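Local coordinates for 16S rRNA (adenine(1408)-N(1))-methyltransferase (Escherichia coli, PDB 3P2E), which methylates N1 of adenine 1408 in 16S rRNA of assembled 30S subunits, using S-adenosyl-L-methionine, and so confers resistance to many aminoglycosides, at residues Ile29-Gly34 against Gly108-Tyr113; Tyr40-Asn45 against Thr49-Ile54; Glu188-Lys191 against Trp197-Arg200. All blocks are in the same frame, centred on the assembly; numbering follows the deposited sequence.

Interaction 1. Residues Ile29-Gly34 against Gly108-Tyr113. With SAH (S-adenosyl-L-homocysteine), chain C.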
loop_
_atom_site.group_PDB
_atom_site.type_symbol
_atom_site.label_atom_id
_atom_site.label_comp_id
_atom_site.label_asym_id
_atom_site.label_seq_id
_atom_site.Cartn_x
_atom_site.Cartn_y
_atom_site.Cartn_z
ATOM N N ILE A 29 5.801 -1.012 -1.523
ATOM C CA ILE A 29 4.967 0.175 -1.673
ATOM C C ILE A 29 3.556 -0.121 -1.172
ATOM O O ILE A 29 2.964 -1.141 -1.531
ATOM C CB ILE A 29 4.862 0.640 -3.153
ATOM C CG1 ILE A 29 6.209 1.195 -3.628
ATOM C CG2 ILE A 29 3.772 1.715 -3.288
ATOM C CD1 ILE A 29 6.217 1.665 -5.086
ATOM N N ASP A 30 3.036 0.762 -0.326
ATOM C CA ASP A 30 1.680 0.632 0.192
ATOM C C ASP A 30 0.936 1.855 -0.338
ATOM O O ASP A 30 1.188 2.985 0.099
ATOM C CB ASP A 30 1.683 0.613 1.724
ATOM C CG ASP A 30 0.300 0.385 2.309
ATOM O OD1 ASP A 30 -0.437 -0.467 1.770
ATOM O OD2 ASP A 30 -0.047 1.049 3.316
ATOM N N LEU A 31 0.051 1.623 -1.304
ATOM C CA LEU A 31 -0.730 2.687 -1.943
ATOM C C LEU A 31 -2.021 2.963 -1.171
ATOM O O LEU A 31 -2.760 2.036 -0.846
ATOM C CB LEU A 31 -1.044 2.282 -3.384
ATOM C CG LEU A 31 -1.909 3.221 -4.231
ATOM C CD1 LEU A 31 -1.287 4.613 -4.289
ATOM C CD2 LEU A 31 -2.049 2.631 -5.622
ATOM N N GLY A 32 -2.293 4.241 -0.903
ATOM C CA GLY A 32 -3.468 4.612 -0.125
ATOM C C GLY A 32 -3.178 4.185 1.303
ATOM O O GLY A 32 -4.032 3.644 2.001
ATOM N N THR A 33 -1.951 4.458 1.739
ATOM C CA THR A 33 -1.473 4.050 3.059
ATOM C C THR A 33 -2.223 4.588 4.281
ATOM O O THR A 33 -2.154 4.002 5.361
ATOM C CB THR A 33 0.038 4.366 3.192
ATOM O OG1 THR A 33 0.623 3.496 4.169
ATOM C CG2 THR A 33 0.261 5.820 3.600
ATOM N N GLY A 34 -2.932 5.699 4.122
ATOM C CA GLY A 34 -3.675 6.233 5.248
ATOM C C GLY A 34 -2.841 6.943 6.300
ATOM O O GLY A 34 -2.001 7.785 5.965
ATOM N N GLY A 108 -13.183 5.236 -1.058
ATOM C CA GLY A 108 -13.231 6.277 -2.067
ATOM C C GLY A 108 -12.883 5.797 -3.463
ATOM O O GLY A 108 -13.173 4.654 -3.836
ATOM N N THR A 109 -12.248 6.663 -4.244
ATOM C CA THR A 109 -11.902 6.307 -5.613
ATOM C C THR A 109 -10.956 5.112 -5.717
ATOM O O THR A 109 -11.077 4.310 -6.636
ATOM C CB THR A 109 -11.296 7.513 -6.382
ATOM O OG1 THR A 109 -10.090 7.948 -5.746
ATOM C CG2 THR A 109 -12.282 8.671 -6.405
ATOM N N LEU A 110 -10.029 4.976 -4.773
ATOM C CA LEU A 110 -9.087 3.862 -4.824
ATOM C C LEU A 110 -9.815 2.526 -4.726
ATOM O O LEU A 110 -9.457 1.562 -5.412
ATOM C CB LEU A 110 -8.040 3.974 -3.707
ATOM C CG LEU A 110 -6.903 2.945 -3.751
ATOM C CD1 LEU A 110 -6.229 2.966 -5.118
ATOM C CD2 LEU A 110 -5.890 3.254 -2.647
ATOM N N LEU A 111 -10.836 2.459 -3.880
ATOM C CA LEU A 111 -11.595 1.222 -3.751
ATOM C C LEU A 111 -12.228 0.866 -5.098
ATOM O O LEU A 111 -12.161 -0.281 -5.538
ATOM C CB LEU A 111 -12.683 1.359 -2.679
ATOM C CG LEU A 111 -13.662 0.181 -2.562
ATOM C CD1 LEU A 111 -12.918 -1.085 -2.192
ATOM C CD2 LEU A 111 -14.723 0.497 -1.510
ATOM N N GLU A 112 -12.825 1.850 -5.764
ATOM C CA GLU A 112 -13.455 1.589 -7.054
ATOM C C GLU A 112 -12.441 1.150 -8.116
ATOM O O GLU A 112 -12.736 0.284 -8.938
ATOM C CB GLU A 112 -14.233 2.819 -7.543
ATOM C CG GLU A 112 -13.387 3.911 -8.164
ATOM C CD GLU A 112 -14.224 4.987 -8.836
ATOM O OE1 GLU A 112 -15.048 4.642 -9.711
ATOM O OE2 GLU A 112 -14.054 6.177 -8.496
ATOM N N TYR A 113 -11.240 1.724 -8.098
ATOM C CA TYR A 113 -10.230 1.341 -9.086
ATOM C C TYR A 113 -9.856 -0.129 -8.934
ATOM O O TYR A 113 -9.534 -0.803 -9.913
ATOM C CB TYR A 113 -8.962 2.190 -8.947
ATOM C CG TYR A 113 -9.171 3.665 -9.210
ATOM C CD1 TYR A 113 -10.176 4.105 -10.074
ATOM C CD2 TYR A 113 -8.351 4.620 -8.614
ATOM C CE1 TYR A 113 -10.358 5.462 -10.334
ATOM C CE2 TYR A 113 -8.523 5.978 -8.872
ATOM C CZ TYR A 113 -9.529 6.391 -9.731
ATOM O OH TYR A 113 -9.710 7.733 -9.984
HETATM N N SAH C . -4.603 1.607 3.895
HETATM C CA SAH C . -5.264 2.379 4.809
HETATM C CB SAH C . -6.558 2.925 4.200
HETATM C CG SAH C . -7.204 4.114 4.848
HETATM S SD SAH C . -8.690 4.729 4.126
HETATM C C SAH C . -5.450 1.549 6.152
HETATM O O SAH C . -5.487 2.329 7.007
HETATM O OXT SAH C . -5.542 0.407 6.223
HETATM C "C5'" SAH C . -8.540 4.899 2.342
HETATM C "C4'" SAH C . -7.222 5.749 2.032
HETATM O "O4'" SAH C . -7.150 5.670 0.602
HETATM C "C3'" SAH C . -7.289 7.213 2.417
HETATM O "O3'" SAH C . -6.170 7.570 3.289
HETATM C "C2'" SAH C . -7.327 7.976 1.042
HETATM O "O2'" SAH C . -6.705 9.242 1.016
HETATM C "C1'" SAH C . -6.666 6.953 0.094
HETATM N N9 SAH C . -7.076 7.104 -1.359
HETATM C C8 SAH C . -8.380 7.239 -1.856
HETATM N N7 SAH C . -8.411 7.410 -3.166
HETATM C C5 SAH C . -7.017 7.376 -3.506
HETATM C C6 SAH C . -6.456 7.516 -4.822
HETATM N N6 SAH C . -7.225 7.703 -5.920
HETATM N N1 SAH C . -5.074 7.443 -4.857
HETATM C C2 SAH C . -4.288 7.247 -3.715
HETATM N N3 SAH C . -4.843 7.113 -2.446
HETATM C C4 SAH C . -6.214 7.192 -2.442
#
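Leu110 lays its CD2 methyl over the turn at the end of strand 26-31, 3.8 Å from Gly32 CA and equally close to the carbonyl oxygen of Leu31. Gly32 has a positive phi (71°) and no side chain, so the methyl can settle directly on its backbone. The other methyl, Leu110 CD1, lies 4.2 Å from Leu31 CD2. No hydrogen bond joins the two segments. Their contact is apolar and buried, and Ile103 touches both leucines from strand 98-104.

The segments also share one ligand, S-adenosyl-L-homocysteine. Leu110 CB lies under one face of the adenine, 3.5 Å from N7 of the ligand. Leu31 CD1 comes to the same side of the base, at its other end, 4.0 Å from C2 of the ligand. Thr109 OG1 accepts a nearly straight hydrogen bond from the adenine N6, 2.9 Å long at 176°. With chi1 at 61°, between the backbone N and the carbonyl carbon, Thr109 OG1 is placed to take the N6 hydrogen. At the other end of the ligand, Gly32 O accepts a hydrogen bond of 2.8 Å from the amino N. This is the glycine-rich loop after the first strand of a Rossmann-like methyltransferase. Within it, Thr33 OG1 donates to Asp30 OD2 over 2.7 Å, meeting the anti side of the carboxylate. Asp55 binds both Gly34 N and the ligand.

The chemistry divides the cofactor in two. The base has leucine carbon against its face and a hydroxyl acceptor for its amino group. The backbone carbonyl of Gly32 would suit the ammonium group of S-adenosylmethionine.

Interaction 2. Residues Tyr40-Asn45 against Thr49-Ile54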
loop_
_atom_site.group_PDB
_atom_site.type_symbol
_atom_site.label_atom_id
_atom_site.label_comp_id
_atom_site.label_asym_id
_atom_site.label_seq_id
_atom_site.Cartn_x
_atom_site.Cartn_y
_atom_site.Cartn_z
ATOM N N TYR A 40 4.222 1.564 9.445
ATOM C CA TYR A 40 5.152 1.711 10.562
ATOM C C TYR A 40 5.395 0.344 11.197
ATOM O O TYR A 40 6.524 0.009 11.545
ATOM C CB TYR A 40 4.585 2.668 11.621
ATOM C CG TYR A 40 5.551 2.961 12.754
ATOM C CD1 TYR A 40 6.392 4.072 12.708
ATOM C CD2 TYR A 40 5.660 2.097 13.843
ATOM C CE1 TYR A 40 7.324 4.313 13.722
ATOM C CE2 TYR A 40 6.591 2.328 14.859
ATOM C CZ TYR A 40 7.419 3.435 14.790
ATOM O OH TYR A 40 8.352 3.656 15.781
ATOM N N LYS A 41 4.336 -0.444 11.349
ATOM C CA LYS A 41 4.464 -1.769 11.949
ATOM C C LYS A 41 5.252 -2.704 11.043
ATOM O O LYS A 41 6.075 -3.484 11.518
ATOM C CB LYS A 41 3.085 -2.371 12.243
ATOM C CG LYS A 41 3.156 -3.749 12.899
ATOM C CD LYS A 41 1.777 -4.265 13.289
ATOM C CE LYS A 41 1.877 -5.622 13.970
ATOM N NZ LYS A 41 0.546 -6.149 14.373
ATOM N N LEU A 42 5.003 -2.639 9.740
ATOM C CA LEU A 42 5.738 -3.494 8.810
ATOM C C LEU A 42 7.223 -3.165 8.865
ATOM O O LEU A 42 8.076 -4.058 8.911
ATOM C CB LEU A 42 5.250 -3.283 7.378
ATOM C CG LEU A 42 3.836 -3.750 7.046
ATOM C CD1 LEU A 42 3.545 -3.468 5.574
ATOM C CD2 LEU A 42 3.706 -5.234 7.342
ATOM N N ALA A 43 7.519 -1.871 8.862
ATOM C CA ALA A 43 8.889 -1.377 8.878
ATOM C C ALA A 43 9.638 -1.721 10.154
ATOM O O ALA A 43 10.812 -2.083 10.110
ATOM C CB ALA A 43 8.892 0.123 8.669
ATOM N N ILE A 44 8.968 -1.600 11.292
ATOM C CA ILE A 44 9.611 -1.904 12.560
ATOM C C ILE A 44 9.965 -3.394 12.648
ATOM O O ILE A 44 10.908 -3.772 13.340
ATOM C CB ILE A 44 8.696 -1.480 13.752
ATOM C CG1 ILE A 44 9.456 -1.563 15.079
ATOM C CG2 ILE A 44 7.451 -2.350 13.785
ATOM C CD1 ILE A 44 9.516 -2.951 15.693
ATOM N N ASN A 45 9.230 -4.238 11.931
ATOM C CA ASN A 45 9.500 -5.673 11.976
ATOM C C ASN A 45 10.407 -6.216 10.874
ATOM O O ASN A 45 10.701 -7.407 10.852
ATOM C CB ASN A 45 8.180 -6.456 11.987
ATOM C CG ASN A 45 7.392 -6.247 13.268
ATOM O OD1 ASN A 45 6.307 -5.660 13.259
ATOM N ND2 ASN A 45 7.941 -6.715 14.380
ATOM N N THR A 49 13.945 -4.073 4.412
ATOM C CA THR A 49 12.992 -3.659 3.388
ATOM C C THR A 49 12.737 -2.167 3.553
ATOM O O THR A 49 12.566 -1.672 4.677
ATOM C CB THR A 49 11.641 -4.406 3.505
ATOM O OG1 THR A 49 11.831 -5.798 3.210
ATOM C CG2 THR A 49 10.621 -3.823 2.525
ATOM N N PHE A 50 12.735 -1.444 2.437
ATOM C CA PHE A 50 12.464 -0.015 2.482
ATOM C C PHE A 50 10.982 0.135 2.176
ATOM O O PHE A 50 10.509 -0.319 1.132
ATOM C CB PHE A 50 13.289 0.743 1.446
ATOM C CG PHE A 50 13.161 2.232 1.562
ATOM C CD1 PHE A 50 13.662 2.895 2.675
ATOM C CD2 PHE A 50 12.504 2.969 0.582
ATOM C CE1 PHE A 50 13.511 4.275 2.818
ATOM C CE2 PHE A 50 12.346 4.348 0.713
ATOM C CZ PHE A 50 12.852 5.003 1.835
ATOM N N TYR A 51 10.256 0.763 3.098
ATOM C CA TYR A 51 8.818 0.952 2.962
ATOM C C TYR A 51 8.405 2.330 2.464
ATOM O O TYR A 51 8.805 3.357 3.012
ATOM C CB TYR A 51 8.142 0.649 4.302
ATOM C CG TYR A 51 8.184 -0.825 4.643
ATOM C CD1 TYR A 51 7.200 -1.694 4.172
ATOM C CD2 TYR A 51 9.247 -1.363 5.368
ATOM C CE1 TYR A 51 7.276 -3.065 4.410
ATOM C CE2 TYR A 51 9.334 -2.733 5.608
ATOM C CZ TYR A 51 8.347 -3.574 5.126
ATOM O OH TYR A 51 8.430 -4.928 5.349
ATOM N N ILE A 52 7.592 2.328 1.416
ATOM C CA ILE A 52 7.105 3.555 0.808
ATOM C C ILE A 52 5.592 3.605 0.908
ATOM O O ILE A 52 4.899 2.799 0.288
ATOM C CB ILE A 52 7.502 3.627 -0.677
ATOM C CG1 ILE A 52 9.025 3.527 -0.804
ATOM C CG2 ILE A 52 6.997 4.933 -1.297
ATOM C CD1 ILE A 52 9.518 3.474 -2.241
ATOM N N GLY A 53 5.091 4.546 1.702
ATOM C CA GLY A 53 3.657 4.697 1.871
ATOM C C GLY A 53 3.190 5.908 1.092
ATOM O O GLY A 53 3.688 7.013 1.302
ATOM N N ILE A 54 2.221 5.697 0.208
ATOM C CA ILE A 54 1.688 6.752 -0.649
ATOM C C ILE A 54 0.243 7.122 -0.304
ATOM O O ILE A 54 -0.603 6.246 -0.134
ATOM C CB ILE A 54 1.693 6.302 -2.126
ATOM C CG1 ILE A 54 3.093 5.842 -2.538
ATOM C CG2 ILE A 54 1.221 7.439 -3.021
ATOM C CD1 ILE A 54 3.136 5.226 -3.930
#
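Tyr51 packs its ring against Leu42 and Ala43 inside a beta-alpha-beta unit of the Rossmann-like fold. Strand 26-31 leads into helix 37-44, and the helix returns to the parallel strand 49-54.

The main interaction is CH-pi. Leu42 CB stands over one face of the Tyr51 ring, 4.0 Å from its centroid and 29° off the normal. The two side chains cross at about a right angle. The backbone of the helix covers the same face: Ala43 N is 3.8 Å above the ring plane, near the rim. On the opposite face lies Thr49 CG2, from two residues earlier in the strand. The ring is thus held between helix and strand. At chi1 -70° the Tyr51 CG lies anti to the carbonyl carbon and beside the backbone N, which places the ring against the helix.

Polar bonds come from outside the two segments. Asp46 OD2, in the connecting turn, binds both Tyr51 OH and Thr49 OG1. The side chain of Asn79 bonds to Ala43 O and Thr49 O, so it ties the end of the helix to the start of the strand.

Ordinary apolar packing completes the contact. Val80 of the edge strand touches Ala43, whose CB lies 3.6 Å from Tyr51 CD2.

Interaction 3. Residues Glu188-Lys191 against Trp197-Arg200. With SAH (S-adenosyl-L-homocysteine), chain C.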
loop_
_atom_site.group_PDB
_atom_site.type_symbol
_atom_site.label_atom_id
_atom_site.label_comp_id
_atom_site.label_asym_id
_atom_site.label_seq_id
_atom_site.Cartn_x
_atom_site.Cartn_y
_atom_site.Cartn_z
ATOM N N GLU A 188 -11.056 -11.123 12.931
ATOM C CA GLU A 188 -9.894 -11.483 13.738
ATOM C C GLU A 188 -8.597 -11.200 12.991
ATOM O O GLU A 188 -7.642 -10.664 13.558
ATOM C CB GLU A 188 -9.936 -12.963 14.129
ATOM C CG GLU A 188 -8.964 -13.306 15.242
ATOM C CD GLU A 188 -8.788 -14.798 15.437
ATOM O OE1 GLU A 188 -9.798 -15.532 15.414
ATOM O OE2 GLU A 188 -7.631 -15.232 15.625
ATOM N N TYR A 189 -8.565 -11.564 11.715
ATOM C CA TYR A 189 -7.383 -11.343 10.894
ATOM C C TYR A 189 -7.011 -9.860 10.786
ATOM O O TYR A 189 -5.833 -9.497 10.765
ATOM C CB TYR A 189 -7.605 -11.887 9.484
ATOM C CG TYR A 189 -6.432 -11.610 8.591
ATOM C CD1 TYR A 189 -5.268 -12.370 8.694
ATOM C CD2 TYR A 189 -6.441 -10.527 7.712
ATOM C CE1 TYR A 189 -4.141 -12.058 7.952
ATOM C CE2 TYR A 189 -5.311 -10.203 6.962
ATOM C CZ TYR A 189 -4.167 -10.971 7.093
ATOM O OH TYR A 189 -3.034 -10.647 6.392
ATOM N N VAL A 190 -8.027 -9.009 10.705
ATOM C CA VAL A 190 -7.809 -7.575 10.570
ATOM C C VAL A 190 -7.350 -6.920 11.870
ATOM O O VAL A 190 -6.771 -5.833 11.852
ATOM C CB VAL A 190 -9.097 -6.892 10.048
ATOM C CG1 VAL A 190 -8.879 -5.394 9.872
ATOM C CG2 VAL A 190 -9.504 -7.539 8.719
ATOM N N LYS A 191 -7.583 -7.593 12.993
ATOM C CA LYS A 191 -7.188 -7.054 14.289
ATOM C C LYS A 191 -5.683 -6.876 14.437
ATOM O O LYS A 191 -5.223 -6.220 15.373
ATOM C CB LYS A 191 -7.717 -7.945 15.418
ATOM C CG LYS A 191 -9.232 -7.926 15.544
ATOM C CD LYS A 191 -9.702 -8.700 16.770
ATOM C CE LYS A 191 -11.218 -8.652 16.897
ATOM N NZ LYS A 191 -11.702 -9.370 18.103
ATOM N N TRP A 197 -8.389 3.097 11.195
ATOM C CA TRP A 197 -9.407 2.624 10.263
ATOM C C TRP A 197 -9.516 1.101 10.313
ATOM O O TRP A 197 -10.616 0.552 10.394
ATOM C CB TRP A 197 -9.032 3.103 8.852
ATOM C CG TRP A 197 -9.816 2.530 7.685
ATOM C CD1 TRP A 197 -9.296 1.859 6.611
ATOM C CD2 TRP A 197 -11.215 2.694 7.411
ATOM N NE1 TRP A 197 -10.279 1.607 5.683
ATOM C CE2 TRP A 197 -11.466 2.108 6.146
ATOM C CE3 TRP A 197 -12.280 3.285 8.105
ATOM C CZ2 TRP A 197 -12.738 2.097 5.562
ATOM C CZ3 TRP A 197 -13.548 3.276 7.523
ATOM C CH2 TRP A 197 -13.764 2.684 6.261
ATOM N N ALA A 198 -8.380 0.415 10.268
ATOM C CA ALA A 198 -8.402 -1.045 10.308
ATOM C C ALA A 198 -8.990 -1.547 11.623
ATOM O O ALA A 198 -9.732 -2.532 11.643
ATOM C CB ALA A 198 -6.994 -1.603 10.114
ATOM N N LYS A 199 -8.651 -0.878 12.719
ATOM C CA LYS A 199 -9.163 -1.269 14.030
ATOM C C LYS A 199 -10.681 -1.107 14.059
ATOM O O LYS A 199 -11.392 -1.964 14.583
ATOM C CB LYS A 199 -8.516 -0.422 15.129
ATOM C CG LYS A 199 -7.045 -0.747 15.384
ATOM C CD LYS A 199 -6.884 -2.124 16.015
ATOM C CE LYS A 199 -5.416 -2.474 16.238
ATOM N NZ LYS A 199 -4.705 -1.427 17.021
ATOM N N ARG A 200 -11.178 -0.013 13.491
ATOM C CA ARG A 200 -12.620 0.205 13.444
ATOM C C ARG A 200 -13.292 -0.914 12.660
ATOM O O ARG A 200 -14.319 -1.447 13.080
ATOM C CB ARG A 200 -12.949 1.548 12.784
ATOM C CG ARG A 200 -12.882 2.738 13.729
ATOM C CD ARG A 200 -13.030 4.044 12.971
ATOM N NE ARG A 200 -14.184 4.050 12.072
ATOM C CZ ARG A 200 -14.341 4.918 11.077
ATOM N NH1 ARG A 200 -13.416 5.841 10.855
ATOM N NH2 ARG A 200 -15.419 4.870 10.305
HETATM N N SAH C . -4.603 1.607 3.895
HETATM C CA SAH C . -5.264 2.379 4.809
HETATM C CB SAH C . -6.558 2.925 4.200
HETATM C CG SAH C . -7.204 4.114 4.848
HETATM S SD SAH C . -8.690 4.729 4.126
HETATM C C SAH C . -5.450 1.549 6.152
HETATM O O SAH C . -5.487 2.329 7.007
HETATM O OXT SAH C . -5.542 0.407 6.223
HETATM C "C5'" SAH C . -8.540 4.899 2.342
HETATM C "C4'" SAH C . -7.222 5.749 2.032
HETATM O "O4'" SAH C . -7.150 5.670 0.602
HETATM C "C3'" SAH C . -7.289 7.213 2.417
HETATM O "O3'" SAH C . -6.170 7.570 3.289
HETATM C "C2'" SAH C . -7.327 7.976 1.042
HETATM O "O2'" SAH C . -6.705 9.242 1.016
HETATM C "C1'" SAH C . -6.666 6.953 0.094
HETATM N N9 SAH C . -7.076 7.104 -1.359
HETATM C C8 SAH C . -8.380 7.239 -1.856
HETATM N N7 SAH C . -8.411 7.410 -3.166
HETATM C C5 SAH C . -7.017 7.376 -3.506
HETATM C C6 SAH C . -6.456 7.516 -4.822
HETATM N N6 SAH C . -7.225 7.703 -5.920
HETATM N N1 SAH C . -5.074 7.443 -4.857
HETATM C C2 SAH C . -4.288 7.247 -3.715
HETATM N N3 SAH C . -4.843 7.113 -2.446
HETATM C C4 SAH C . -6.214 7.192 -2.442
#
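Helix 196-203 borders the methionine end of the cofactor pocket, and the short helix 187-190 packs behind it through Val190 and Ala198. Val190 CG1 reaches the backbone of the second helix, 3.5 Å from Ala198 O. It also meets the methyl of Ala198, with CG1 and CB 4.2 Å apart. With CG1 anti to the backbone N (chi1 -179°), this branch of Val190 is the one that touches Ala198. Phe105 of the pocket and Phe209 touch Val190 as well. Nearer the surface, Lys199 bends at chi2 and chi4, and its CE comes 3.8 Å from Lys191 O.

Trp197 turns to the ligand instead. Its CD1 lies 3.5 Å from CG of S-adenosyl-L-homocysteine. The ligand sulfur SD sits over one indole face, 3.7 Å above the plane and offset toward the rim. Trp197 NE1 is hydrogen-bonded to Phe105 O, which helps to fix the rotation of the indole. The Arg200 guanidinium turns one face to the indole edge at CE3. Trp107 meets Trp197 edge-to-face.

The helix contact itself is carbon against carbon and carbonyl. The indole face, in contrast, lies by the sulfur that is positively charged in S-adenosylmethionine, and its pi electrons would probably favour that charge.

In the fold
Interactions 1 and 2 meet in the central sheet, where strands 26-31 and 49-54 are neighbours. Asp30 N lies 2.8 Å from Ile52 O, and Asp30 O lies 2.9 Å from Ile54 N, both probable hydrogen bonds. The centres of interactions 1 and 2 are about 16 Å apart. Interaction 1 touches the adenine and the amino group of the ligand. Interaction 3 touches its thioether arm through Trp197. The centres of 1 and 3 are about 17 Å apart and their nearest atoms about 7 Å; they do not touch each other, but both touch S-adenosyl-L-homocysteine. Interaction 2 stands back from the pocket, with the Leu42 side chain about 10 Å from the ligand. It does not touch interaction 3.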